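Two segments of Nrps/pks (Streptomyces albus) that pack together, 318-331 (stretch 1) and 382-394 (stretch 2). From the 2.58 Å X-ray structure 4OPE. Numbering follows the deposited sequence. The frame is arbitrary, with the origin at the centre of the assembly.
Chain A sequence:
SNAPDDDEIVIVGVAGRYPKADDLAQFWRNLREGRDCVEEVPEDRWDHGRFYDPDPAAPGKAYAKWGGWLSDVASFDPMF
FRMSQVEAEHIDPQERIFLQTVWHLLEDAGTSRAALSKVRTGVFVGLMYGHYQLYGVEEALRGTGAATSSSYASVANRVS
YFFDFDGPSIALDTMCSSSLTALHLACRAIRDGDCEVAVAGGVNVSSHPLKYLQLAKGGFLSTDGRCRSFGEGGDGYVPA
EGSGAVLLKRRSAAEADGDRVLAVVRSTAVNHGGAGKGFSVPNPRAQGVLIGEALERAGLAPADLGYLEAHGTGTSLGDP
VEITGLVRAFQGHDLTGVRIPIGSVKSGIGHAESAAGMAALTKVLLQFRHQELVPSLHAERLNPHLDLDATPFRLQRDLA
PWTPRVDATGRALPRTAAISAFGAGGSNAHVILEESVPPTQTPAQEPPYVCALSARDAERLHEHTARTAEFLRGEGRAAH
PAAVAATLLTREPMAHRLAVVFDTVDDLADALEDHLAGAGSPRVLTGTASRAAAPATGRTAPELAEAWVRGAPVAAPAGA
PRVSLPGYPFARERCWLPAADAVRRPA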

ATOM      1  N   GLY A 318     -24.908   2.807   7.060  1.00 34.39           N
ATOM      2  CA  GLY A 318     -23.694   3.562   7.218  1.00 34.71           C
ATOM      3  C   GLY A 318     -23.862   5.014   7.606  1.00 36.98           C
ATOM      4  O   GLY A 318     -23.018   5.536   8.346  1.00 36.85           O
ATOM      5  N   ASP A 319     -24.906   5.685   7.073  1.00 37.55           N
ATOM      6  CA  ASP A 319     -25.059   7.106   7.274  1.00 37.06           C
ATOM      7  C   ASP A 319     -25.346   7.436   8.732  1.00 37.84           C
ATOM      8  O   ASP A 319     -24.703   8.285   9.290  1.00 40.23           O
ATOM      9  N   PRO A 320     -26.290   6.738   9.378  1.00 39.31           N
ATOM     10  CA  PRO A 320     -26.491   6.933  10.822  1.00 39.34           C
ATOM     11  C   PRO A 320     -25.279   6.578  11.652  1.00 38.91           C
ATOM     12  O   PRO A 320     -25.078   7.145  12.727  1.00 38.08           O
ATOM     13  N   VAL A 321     -24.522   5.589  11.200  1.00 38.03           N
ATOM     14  CA  VAL A 321     -23.310   5.220  11.909  1.00 39.13           C
ATOM     15  C   VAL A 321     -22.289   6.347  11.852  1.00 37.90           C
ATOM     16  O   VAL A 321     -21.625   6.612  12.840  1.00 38.37           O
ATOM     17  N   GLU A 322     -22.172   7.011  10.712  1.00 37.40           N
ATOM     18  CA  GLU A 322     -21.228   8.115  10.584  1.00 38.06           C
ATOM     19  C   GLU A 322     -21.591   9.243  11.548  1.00 38.57           C
ATOM     20  O   GLU A 322     -20.735   9.820  12.223  1.00 38.03           O
ATOM     21  N   ILE A 323     -22.871   9.522  11.657  1.00 38.28           N
ATOM     22  CA  ILE A 323     -23.273  10.558  12.570  1.00 40.44           C
ATOM     23  C   ILE A 323     -23.002  10.176  14.032  1.00 41.05           C
ATOM     24  O   ILE A 323     -22.554  10.991  14.843  1.00 45.55           O
ATOM     25  N   THR A 324     -23.256   8.939  14.376  1.00 39.05           N
ATOM     26  CA  THR A 324     -22.988   8.497  15.713  1.00 39.18           C
ATOM     27  C   THR A 324     -21.512   8.578  16.033  1.00 39.60           C
ATOM     28  O   THR A 324     -21.159   8.933  17.131  1.00 41.57           O
ATOM     29  N   GLY A 325     -20.648   8.229  15.082  1.00 39.24           N
ATOM     30  CA  GLY A 325     -19.199   8.343  15.271  1.00 38.82           C
ATOM     31  C   GLY A 325     -18.807   9.771  15.599  1.00 40.12           C
ATOM     32  O   GLY A 325     -18.033  10.010  16.528  1.00 41.84           O
ATOM     33  N   LEU A 326     -19.359  10.717  14.845  1.00 39.48           N
ATOM     34  CA  LEU A 326     -19.071  12.109  15.034  1.00 39.95           C
ATOM     35  C   LEU A 326     -19.498  12.560  16.410  1.00 40.02           C
ATOM     36  O   LEU A 326     -18.709  13.179  17.129  1.00 41.94           O
ATOM     37  N   VAL A 327     -20.726  12.235  16.801  1.00 40.18           N
ATOM     38  CA  VAL A 327     -21.215  12.562  18.158  1.00 39.18           C
ATOM     39  C   VAL A 327     -20.310  11.926  19.185  1.00 39.47           C
ATOM     40  O   VAL A 327     -20.012  12.514  20.164  1.00 44.10           O
ATOM     41  N   ARG A 328     -19.837  10.732  18.958  1.00 40.53           N
ATOM     42  CA  ARG A 328     -18.903  10.143  19.894  1.00 44.18           C
ATOM     43  C   ARG A 328     -17.597  10.893  19.976  1.00 44.34           C
ATOM     44  O   ARG A 328     -16.998  10.948  21.035  1.00 45.97           O
ATOM     45  N   ALA A 329     -17.136  11.459  18.871  1.00 43.82           N
ATOM     46  CA  ALA A 329     -15.858  12.137  18.895  1.00 45.08           C
ATOM     47  C   ALA A 329     -15.949  13.475  19.594  1.00 48.02           C
ATOM     48  O   ALA A 329     -14.999  13.909  20.239  1.00 47.56           O
ATOM     49  N   PHE A 330     -17.105  14.119  19.458  1.00 52.37           N
ATOM     50  CA  PHE A 330     -17.395  15.424  20.093  1.00 54.48           C
ATOM     51  C   PHE A 330     -17.878  15.376  21.548  1.00 58.53           C
ATOM     52  O   PHE A 330     -18.166  16.416  22.156  1.00 54.32           O
ATOM     53  N   GLN A 331     -18.002  14.167  22.079  1.00 62.12           N
ATOM     54  CA  GLN A 331     -18.316  13.954  23.483  1.00 68.66           C
ATOM     55  C   GLN A 331     -17.086  14.426  24.288  1.00 72.05           C
ATOM     56  O   GLN A 331     -15.936  14.128  23.923  1.00 78.24           O
ATOM     57  N   LEU A 382     -34.241  14.730   4.610  1.00 43.50           N
ATOM     58  CA  LEU A 382     -33.168  14.081   5.303  1.00 45.51           C
ATOM     59  C   LEU A 382     -33.519  12.685   5.642  1.00 45.62           C
ATOM     60  O   LEU A 382     -34.677  12.331   5.750  1.00 49.10           O
ATOM     61  N   ASN A 383     -32.494  11.889   5.856  1.00 44.49           N
ATOM     62  CA  ASN A 383     -32.676  10.616   6.480  1.00 43.96           C
ATOM     63  C   ASN A 383     -33.184  10.897   7.860  1.00 44.18           C
ATOM     64  O   ASN A 383     -32.503  11.556   8.632  1.00 46.79           O
ATOM     65  N   PRO A 384     -34.383  10.397   8.184  1.00 43.46           N
ATOM     66  CA  PRO A 384     -35.007  10.684   9.468  1.00 44.14           C
ATOM     67  C   PRO A 384     -34.415   9.925  10.614  1.00 47.05           C
ATOM     68  O   PRO A 384     -34.699  10.290  11.742  1.00 49.80           O
ATOM     69  N   HIS A 385     -33.599   8.900  10.354  1.00 47.13           N
ATOM     70  CA  HIS A 385     -32.986   8.124  11.449  1.00 49.75           C
ATOM     71  C   HIS A 385     -31.628   8.650  11.931  1.00 51.15           C
ATOM     72  O   HIS A 385     -30.962   7.965  12.708  1.00 50.91           O
ATOM     73  N   LEU A 386     -31.193   9.818  11.464  1.00 49.69           N
ATOM     74  CA  LEU A 386     -29.880  10.365  11.885  1.00 50.64           C
ATOM     75  C   LEU A 386     -29.995  11.219  13.115  1.00 55.80           C
ATOM     76  O   LEU A 386     -29.031  11.314  13.903  1.00 51.10           O
ATOM     77  N   ASP A 387     -31.148  11.903  13.203  1.00 60.91           N
ATOM     78  CA  ASP A 387     -31.440  12.856  14.268  1.00 66.61           C
ATOM     79  C   ASP A 387     -30.424  13.998  14.314  1.00 61.02           C
ATOM     80  O   ASP A 387     -29.948  14.374  15.383  1.00 54.68           O
ATOM     81  N   LEU A 388     -30.108  14.547  13.139  1.00 62.13           N
ATOM     82  CA  LEU A 388     -29.098  15.604  13.004  1.00 61.52           C
ATOM     83  C   LEU A 388     -29.280  16.809  13.904  1.00 65.09           C
ATOM     84  O   LEU A 388     -28.307  17.437  14.327  1.00 59.67           O
ATOM     85  N   ASP A 389     -30.537  17.114  14.193  1.00 69.38           N
ATOM     86  CA  ASP A 389     -30.929  18.377  14.796  1.00 74.61           C
ATOM     87  C   ASP A 389     -30.483  18.413  16.241  1.00 70.60           C
ATOM     88  O   ASP A 389     -30.233  19.484  16.804  1.00 67.90           O
ATOM     89  N   ALA A 390     -30.332  17.220  16.814  1.00 65.99           N
ATOM     90  CA  ALA A 390     -29.673  17.038  18.117  1.00 65.52           C
ATOM     91  C   ALA A 390     -28.143  17.243  18.069  1.00 64.54           C
ATOM     92  O   ALA A 390     -27.454  17.242  19.104  1.00 59.06           O
ATOM     93  N   THR A 391     -27.629  17.399  16.851  1.00 62.62           N
ATOM     94  CA  THR A 391     -26.205  17.540  16.608  1.00 59.24           C
ATOM     95  C   THR A 391     -25.932  18.919  16.021  1.00 56.83           C
ATOM     96  O   THR A 391     -26.864  19.644  15.615  1.00 52.87           O
ATOM     97  N   PRO A 392     -24.649  19.263  15.966  1.00 51.21           N
ATOM     98  CA  PRO A 392     -24.208  20.483  15.364  1.00 53.08           C
ATOM     99  C   PRO A 392     -24.354  20.529  13.839  1.00 52.73           C
ATOM    100  O   PRO A 392     -24.309  21.615  13.268  1.00 55.07           O
ATOM    101  N   PHE A 393     -24.534  19.386  13.197  1.00 49.16           N
ATOM    102  CA  PHE A 393     -24.356  19.289  11.756  1.00 49.82           C
ATOM    103  C   PHE A 393     -25.584  19.698  11.005  1.00 47.83           C
ATOM    104  O   PHE A 393     -26.648  19.359  11.379  1.00 51.17           O
ATOM    105  N   ARG A 394     -25.416  20.425   9.925  1.00 50.40           N
ATOM    106  CA  ARG A 394     -26.512  20.728   9.024  1.00 51.23           C
ATOM    107  C   ARG A 394     -26.068  20.439   7.598  1.00 46.81           C
ATOM    108  O   ARG A 394     -24.994  20.837   7.165  1.00 43.88           O
TER

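Packing of stretch 318-331, largely helical, against segment 382-394 of Nrps/pks, which comprises a type I turn from Asn 383 to Leu 386, a 3-10 segment at 388-390 and the start of a strand at 393. The contact buries 483 Å², both sides summed, and no direct hydrogen bond crosses it.

The apolar contacts begin with the first stretch, from which Asp 319, Ile 323, Leu 326 and Phe 330 direct their CA-to-CB bonds toward the second, a spacing of three to four residues that lines up one side; Pro 320 and Val 327 flank it sideways. Where the backbones come nearest, CA of Pro 320 lies 4.9 Å from CA of Leu 386. Leu 386 (chi1 m, chi2 t) starts sideways, but its end comes nearer, so that its CD2 lies 3.5 Å from N of Pro 320, 4.0 Å from CD of Pro 320 and 4.0 Å from CG1 of Ile 323. Ile 323 (m, m) reaches three residues: besides Leu 386, its CD1 meets CD2 of Leu 388 (m, t) at 3.9 Å and its CG2 lies 4.2 Å from CG2 of Thr 391. The same Thr 391 methyl, CG2, is 3.9 Å from CG2 of Val 327 (t).

The aromatic contacts centre on Phe 393 (chi1 m, chi2 -73°), which points toward the first stretch and has the largest area covered by the opposing stretch. CD1 of Leu 326 (m, t) sits over one face of its ring, 4.1 Å from the centroid and 21° off the normal, a CH-pi contact; CB of Leu 326 also approaches CZ of Phe 393 at 3.7 Å. Phe 330 (chi1 m, chi2 7°) meets the same ring obliquely, with centroids 5.6 Å apart, planes at 35° and CE2 of Phe 330 3.3 Å from CZ of Phe 393.

Polar contact between the stretches runs through water 1, which donates to OD2 of Asp 319 (chi1 m) at 2.8 Å and accepts from ND2 of Asn 383 (chi1 t) at 3.1 Å. Asn 383 also serves its own turn, its OD1 accepting from N of His 385 at 2.7 Å. Thr 391 (p) keeps its hydroxyl within its own stretch: OG1 donates to O of Leu 388 in a very short 2.5 Å bond and accepts from N of Phe 393 at 3.1 Å, leaving CG2 to meet the helix. On the helix, OG1 of Thr 324 (m), whose CA-to-CB bond points away from the contact, donates to O of Pro 320 at 2.7 Å.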

ATOM      1  CB  ASP A 319     -26.103   7.680   6.321  1.00 39.43           C
ATOM      2  CG  ASP A 319     -25.550   7.957   4.891  1.00 41.90           C
ATOM      3  OD1 ASP A 319     -24.342   7.672   4.586  1.00 46.00           O
ATOM      4  OD2 ASP A 319     -26.335   8.469   4.062  1.00 40.79           O
ATOM      5  CB  PRO A 320     -27.610   5.940  11.174  1.00 38.54           C
ATOM      6  CG  PRO A 320     -28.319   5.700   9.896  1.00 39.84           C
ATOM      7  CD  PRO A 320     -27.273   5.797   8.818  1.00 40.06           C
ATOM      8  CB  VAL A 321     -22.726   3.905  11.360  1.00 40.69           C
ATOM      9  CG1 VAL A 321     -21.281   3.675  11.796  1.00 40.31           C
ATOM     10  CG2 VAL A 321     -23.613   2.753  11.813  1.00 41.90           C
ATOM     11  CB  GLU A 322     -21.175   8.628   9.160  1.00 37.84           C
ATOM     12  CG  GLU A 322     -20.144   9.723   8.956  1.00 40.55           C
ATOM     13  CD  GLU A 322     -19.736   9.975   7.487  1.00 42.71           C
ATOM     14  OE1 GLU A 322     -20.420   9.488   6.543  1.00 42.25           O
ATOM     15  OE2 GLU A 322     -18.692  10.675   7.282  1.00 42.52           O
ATOM     16  CB  ILE A 323     -24.735  10.961  12.361  1.00 39.47           C
ATOM     17  CG1 ILE A 323     -24.972  11.410  10.926  1.00 40.22           C
ATOM     18  CG2 ILE A 323     -25.072  12.109  13.273  1.00 39.61           C
ATOM     19  CD1 ILE A 323     -24.086  12.564  10.476  1.00 40.83           C
ATOM     20  CB  THR A 324     -23.407   7.057  15.850  1.00 39.43           C
ATOM     21  OG1 THR A 324     -24.771   6.963  15.446  1.00 42.70           O
ATOM     22  CG2 THR A 324     -23.224   6.572  17.275  1.00 38.56           C
ATOM     23  CB  LEU A 326     -19.775  12.948  13.988  1.00 41.25           C
ATOM     24  CG  LEU A 326     -19.174  12.892  12.578  1.00 41.28           C
ATOM     25  CD1 LEU A 326     -20.185  13.382  11.585  1.00 42.24           C
ATOM     26  CD2 LEU A 326     -17.946  13.756  12.454  1.00 42.66           C
ATOM     27  CB  VAL A 327     -22.649  12.059  18.413  1.00 40.98           C
ATOM     28  CG1 VAL A 327     -23.010  12.151  19.901  1.00 40.74           C
ATOM     29  CG2 VAL A 327     -23.681  12.809  17.544  1.00 41.40           C
ATOM     30  CB  ARG A 328     -18.610   8.685  19.546  1.00 45.02           C
ATOM     31  CG  ARG A 328     -19.808   7.785  19.748  1.00 50.90           C
ATOM     32  CD  ARG A 328     -19.470   6.298  19.678  1.00 55.96           C
ATOM     33  NE  ARG A 328     -18.343   6.026  20.575  1.00 62.82           N
ATOM     34  CZ  ARG A 328     -18.423   5.343  21.714  1.00 65.25           C
ATOM     35  NH1 ARG A 328     -19.575   4.809  22.101  1.00 63.20           N
ATOM     36  NH2 ARG A 328     -17.328   5.179  22.458  1.00 64.46           N
ATOM     37  CB  ALA A 329     -15.331  12.312  17.486  1.00 46.44           C
ATOM     38  CB  PHE A 330     -18.458  16.110  19.272  1.00 52.85           C
ATOM     39  CG  PHE A 330     -17.996  16.530  17.933  1.00 54.88           C
ATOM     40  CD1 PHE A 330     -16.744  16.165  17.453  1.00 53.96           C
ATOM     41  CD2 PHE A 330     -18.827  17.290  17.135  1.00 56.44           C
ATOM     42  CE1 PHE A 330     -16.338  16.570  16.218  1.00 55.84           C
ATOM     43  CE2 PHE A 330     -18.414  17.706  15.893  1.00 58.27           C
ATOM     44  CZ  PHE A 330     -17.173  17.340  15.427  1.00 56.36           C
ATOM     45  CB  GLN A 331     -18.584  12.460  23.711  1.00 67.69           C
ATOM     46  CG  GLN A 331     -19.595  12.076  24.767  1.00 68.86           C
ATOM     47  CD  GLN A 331     -19.471  10.586  25.114  1.00 76.42           C
ATOM     48  OE1 GLN A 331     -19.034   9.769  24.272  1.00 72.64           O
ATOM     49  NE2 GLN A 331     -19.837  10.222  26.362  1.00 75.62           N
ATOM     50  CB  LEU A 382     -32.894  14.764   6.614  1.00 49.14           C
ATOM     51  CG  LEU A 382     -32.182  16.104   6.559  1.00 53.56           C
ATOM     52  CD1 LEU A 382     -31.841  16.416   8.008  1.00 56.79           C
ATOM     53  CD2 LEU A 382     -30.930  16.099   5.682  1.00 56.13           C
ATOM     54  CB  ASN A 383     -31.348   9.911   6.551  1.00 44.28           C
ATOM     55  CG  ASN A 383     -31.419   8.587   7.225  1.00 41.93           C
ATOM     56  OD1 ASN A 383     -32.228   8.375   8.092  1.00 41.08           O
ATOM     57  ND2 ASN A 383     -30.512   7.700   6.855  1.00 44.86           N
ATOM     58  CB  PRO A 384     -36.447  10.243   9.264  1.00 43.16           C
ATOM     59  CG  PRO A 384     -36.352   9.167   8.270  1.00 42.56           C
ATOM     60  CD  PRO A 384     -35.206   9.504   7.365  1.00 42.44           C
ATOM     61  CB  HIS A 385     -32.801   6.667  11.039  1.00 48.09           C
ATOM     62  CG  HIS A 385     -34.011   6.081  10.403  1.00 49.17           C
ATOM     63  ND1 HIS A 385     -34.015   5.603   9.107  1.00 50.94           N
ATOM     64  CD2 HIS A 385     -35.267   5.923  10.868  1.00 49.90           C
ATOM     65  CE1 HIS A 385     -35.226   5.176   8.795  1.00 50.28           C
ATOM     66  NE2 HIS A 385     -36.006   5.370   9.845  1.00 54.06           N
ATOM     67  CB  LEU A 386     -29.298  11.278  10.831  1.00 48.27           C
ATOM     68  CG  LEU A 386     -29.185  10.766   9.414  1.00 46.94           C
ATOM     69  CD1 LEU A 386     -28.850  11.944   8.524  1.00 46.88           C
ATOM     70  CD2 LEU A 386     -28.142   9.663   9.339  1.00 44.85           C
ATOM     71  CB  ASP A 387     -31.510  12.129  15.627  1.00 75.04           C
ATOM     72  CG  ASP A 387     -32.228  12.954  16.705  1.00 83.47           C
ATOM     73  OD1 ASP A 387     -33.187  13.706  16.365  1.00 77.07           O
ATOM     74  OD2 ASP A 387     -31.816  12.840  17.889  1.00 93.78           O
ATOM     75  CB  LEU A 388     -29.100  16.135  11.588  1.00 61.83           C
ATOM     76  CG  LEU A 388     -28.178  15.423  10.612  1.00 61.38           C
ATOM     77  CD1 LEU A 388     -28.207  16.198   9.309  1.00 62.48           C
ATOM     78  CD2 LEU A 388     -26.763  15.306  11.146  1.00 59.22           C
ATOM     79  CB  ASP A 389     -32.446  18.545  14.659  1.00 87.12           C
ATOM     80  CG  ASP A 389     -32.986  17.959  13.327  1.00 94.17           C
ATOM     81  OD1 ASP A 389     -32.995  16.704  13.184  1.00103.22           O
ATOM     82  OD2 ASP A 389     -33.361  18.744  12.423  1.00 87.31           O
ATOM     83  CB  ALA A 390     -29.983  15.643  18.632  1.00 66.27           C
ATOM     84  CB  THR A 391     -25.652  16.449  15.642  1.00 54.44           C
ATOM     85  OG1 THR A 391     -25.898  16.810  14.276  1.00 50.68           O
ATOM     86  CG2 THR A 391     -26.308  15.118  15.924  1.00 53.28           C
ATOM     87  CB  PRO A 392     -22.728  20.524  15.739  1.00 52.89           C
ATOM     88  CG  PRO A 392     -22.639  19.719  16.972  1.00 51.08           C
ATOM     89  CD  PRO A 392     -23.581  18.609  16.728  1.00 49.83           C
ATOM     90  CB  PHE A 393     -23.938  17.856  11.356  1.00 49.74           C
ATOM     91  CG  PHE A 393     -22.773  17.356  12.156  1.00 50.98           C
ATOM     92  CD1 PHE A 393     -21.502  17.843  11.923  1.00 51.64           C
ATOM     93  CD2 PHE A 393     -22.961  16.475  13.190  1.00 52.26           C
ATOM     94  CE1 PHE A 393     -20.429  17.436  12.686  1.00 52.09           C
ATOM     95  CE2 PHE A 393     -21.898  16.077  13.972  1.00 54.47           C
ATOM     96  CZ  PHE A 393     -20.624  16.556  13.720  1.00 52.03           C
ATOM     97  CB  ARG A 394     -26.963  22.197   9.151  1.00 52.83           C
ATOM     98  CG  ARG A 394     -27.465  22.582  10.539  1.00 56.98           C
ATOM     99  CD  ARG A 394     -28.783  21.911  10.992  1.00 60.46           C
ATOM    100  NE  ARG A 394     -29.118  22.321  12.373  1.00 64.02           N
ATOM    101  CZ  ARG A 394     -28.795  21.668  13.500  1.00 61.90           C
ATOM    102  NH1 ARG A 394     -28.169  20.489  13.499  1.00 59.28           N
ATOM    103  NH2 ARG A 394     -29.130  22.210  14.659  1.00 62.11           N
TER
HETATM  104  O   HOH W   1     -29.092   8.163   4.184  1.00 39.09           O